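PDB 5ULB: putative sugar ABC transporter from Yersinia enterocolitica subsp. enterocolitica 8081, which probably binds methylthioribose or a related sugar in the periplasm and delivers it to an ABC transporter for uptake. Local coordinates for residues K233-D238 against P253-V258. Residues are numbered along the deposited sequence; the frame is centred on the assembly and turned at random.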
loop_
_atom_site.group_PDB
_atom_site.type_symbol
_atom_site.label_atom_id
_atom_site.label_comp_id
_atom_site.label_asym_id
_atom_site.label_seq_id
_atom_site.Cartn_x
_atom_site.Cartn_y
_atom_site.Cartn_z
ATOM N N LYS A 233 -23.020 -4.891 1.096
ATOM C CA LYS A 233 -21.795 -5.578 1.440
ATOM C C LYS A 233 -20.545 -4.893 0.896
ATOM O O LYS A 233 -20.576 -4.377 -0.214
ATOM C CB LYS A 233 -21.892 -7.044 0.966
ATOM C CG LYS A 233 -23.051 -7.795 1.651
ATOM C CD LYS A 233 -23.175 -7.551 3.189
ATOM C CE LYS A 233 -24.390 -8.232 3.834
ATOM N NZ LYS A 233 -24.811 -7.658 5.205
ATOM N N LEU A 234 -19.486 -4.901 1.693
ATOM C CA LEU A 234 -18.255 -4.231 1.356
ATOM C C LEU A 234 -17.100 -5.219 1.031
ATOM O O LEU A 234 -16.913 -6.188 1.789
ATOM C CB LEU A 234 -17.661 -3.356 2.486
ATOM C CG LEU A 234 -18.408 -2.251 3.004
ATOM C CD1 LEU A 234 -17.776 -1.661 4.275
ATOM C CD2 LEU A 234 -18.507 -1.181 1.911
ATOM N N TYR A 235 -16.384 -4.933 -0.044
ATOM C CA TYR A 235 -15.252 -5.755 -0.504
ATOM C C TYR A 235 -14.115 -4.788 -0.701
ATOM O O TYR A 235 -14.230 -3.854 -1.469
ATOM C CB TYR A 235 -15.653 -6.419 -1.826
ATOM C CG TYR A 235 -16.827 -7.367 -1.705
ATOM C CD1 TYR A 235 -18.111 -6.889 -1.648
ATOM C CD2 TYR A 235 -16.650 -8.734 -1.534
ATOM C CE1 TYR A 235 -19.187 -7.748 -1.459
ATOM C CE2 TYR A 235 -17.698 -9.589 -1.341
ATOM C CZ TYR A 235 -18.958 -9.082 -1.333
ATOM O OH TYR A 235 -20.027 -9.903 -1.102
ATOM N N SER A 236 -12.969 -5.056 -0.021
ATOM C CA SER A 236 -11.853 -4.113 -0.032
ATOM C C SER A 236 -10.539 -4.712 -0.426
ATOM O O SER A 236 -10.238 -5.879 -0.219
ATOM C CB SER A 236 -11.759 -3.502 1.422
ATOM O OG SER A 236 -10.992 -2.297 1.457
ATOM N N ILE A 237 -9.677 -3.788 -0.828
ATOM C CA ILE A 237 -8.224 -3.946 -0.900
ATOM C C ILE A 237 -7.612 -3.273 0.342
ATOM O O ILE A 237 -8.197 -2.275 0.866
ATOM C CB ILE A 237 -7.720 -3.360 -2.216
ATOM C CG1 ILE A 237 -8.279 -4.209 -3.407
ATOM C CG2 ILE A 237 -6.204 -3.308 -2.284
ATOM C CD1 ILE A 237 -8.045 -3.672 -4.763
ATOM N N ASP A 238 -6.526 -3.804 0.793
ATOM C CA ASP A 238 -5.734 -3.342 1.927
ATOM C C ASP A 238 -6.191 -3.833 3.292
ATOM O O ASP A 238 -7.340 -4.230 3.415
ATOM C CB ASP A 238 -5.507 -1.825 2.010
ATOM C CG ASP A 238 -5.011 -1.182 0.769
ATOM O OD1 ASP A 238 -4.056 -1.738 0.126
ATOM O OD2 ASP A 238 -5.546 -0.067 0.416
ATOM N N PRO A 253 -20.804 -5.161 7.615
ATOM C CA PRO A 253 -20.898 -5.540 6.203
ATOM C C PRO A 253 -19.531 -5.754 5.536
ATOM O O PRO A 253 -19.484 -5.953 4.346
ATOM C CB PRO A 253 -21.579 -4.362 5.572
ATOM C CG PRO A 253 -21.243 -3.250 6.350
ATOM C CD PRO A 253 -21.055 -3.724 7.731
ATOM N N TRP A 254 -18.428 -5.719 6.281
ATOM C CA TRP A 254 -17.081 -5.753 5.666
ATOM C C TRP A 254 -16.667 -7.222 5.453
ATOM O O TRP A 254 -16.197 -7.876 6.368
ATOM C CB TRP A 254 -16.078 -5.019 6.576
ATOM C CG TRP A 254 -14.723 -4.755 5.937
ATOM C CD1 TRP A 254 -13.944 -5.583 5.141
ATOM C CD2 TRP A 254 -13.973 -3.544 5.976
ATOM N NE1 TRP A 254 -12.818 -4.963 4.771
ATOM C CE2 TRP A 254 -12.796 -3.714 5.256
ATOM C CE3 TRP A 254 -14.185 -2.294 6.614
ATOM C CZ2 TRP A 254 -11.841 -2.702 5.112
ATOM C CZ3 TRP A 254 -13.285 -1.298 6.426
ATOM C CH2 TRP A 254 -12.147 -1.525 5.709
ATOM N N LYS A 255 -16.879 -7.724 4.236
ATOM C CA LYS A 255 -16.782 -9.142 3.945
ATOM C C LYS A 255 -15.374 -9.667 3.664
ATOM O O LYS A 255 -15.097 -10.819 4.010
ATOM C CB LYS A 255 -17.663 -9.481 2.732
ATOM C CG LYS A 255 -19.059 -9.239 2.827
ATOM C CD LYS A 255 -19.636 -9.623 4.143
ATOM C CE LYS A 255 -20.007 -10.984 4.051
ATOM N NZ LYS A 255 -21.541 -10.876 4.031
ATOM N N VAL A 256 -14.528 -8.849 3.065
ATOM C CA VAL A 256 -13.208 -9.335 2.660
ATOM C C VAL A 256 -12.294 -8.142 2.536
ATOM O O VAL A 256 -12.711 -7.061 2.112
ATOM C CB VAL A 256 -13.219 -10.118 1.432
ATOM C CG1 VAL A 256 -13.494 -9.339 0.158
ATOM C CG2 VAL A 256 -11.939 -10.924 1.153
ATOM N N SER A 257 -11.006 -8.398 2.839
ATOM C CA SER A 257 -9.917 -7.488 2.510
ATOM C C SER A 257 -8.880 -8.364 1.800
ATOM O O SER A 257 -8.478 -9.411 2.336
ATOM C CB SER A 257 -9.232 -6.870 3.711
ATOM O OG SER A 257 -9.967 -5.715 4.181
ATOM N N VAL A 258 -8.354 -7.896 0.686
ATOM C CA VAL A 258 -7.282 -8.558 -0.041
ATOM C C VAL A 258 -6.059 -7.618 0.087
ATOM O O VAL A 258 -6.212 -6.454 -0.310
ATOM C CB VAL A 258 -7.668 -8.843 -1.496
ATOM C CG1 VAL A 258 -6.543 -9.610 -2.144
ATOM C CG2 VAL A 258 -8.946 -9.649 -1.553
#
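Strands 233-237 and 254-258 run parallel, their axes 10° apart and 4.6 Å at closest approach, joined by five backbone hydrogen bonds from L234 N to P253 O through D238 N to V258 O. Between the pairings of L234 with W254 and S236 with S257, one strand spends Y235 alone while the other spends K255 and V256. This is a beta bulge, and K255 carries the helical psi (-33°) that accommodates it; L234 O receives K255 N at 2.9 Å, in the carbonyl plane. The extra residue turns K255 toward the first strand, where its CB sits over one face of the Y235 ring, 4.1 Å from CE2 and offset toward the rim. V256 CG1, in the crowded position between N and C (chi1 70°), meets Y235 CD2 at 3.6 Å. Y235 OH is hydrogen-bonded to D138 OD2.

On the face bearing L234, W254, S236 and S257, opposite Y235 and V256, W254 CG lies anti to the backbone N, so the indole packs past S236, CZ2 3.8 Å from OG; that hydroxyl donates to I237 O and is hydrogen-bonded to T217 OG1. W254 NE1 donates to S257 OG (3.0 Å), which donates in turn to D238 O (3.1 Å), nearly along the C=O axis. This relay ties down the backbone of D238, while D214 N holds its OD2. D238 lines the methylselenoribose pocket at the C-terminal end of strand 233-237, within a beta-alpha-beta crossover through helix 241-248, as in periplasmic sugar-binding proteins.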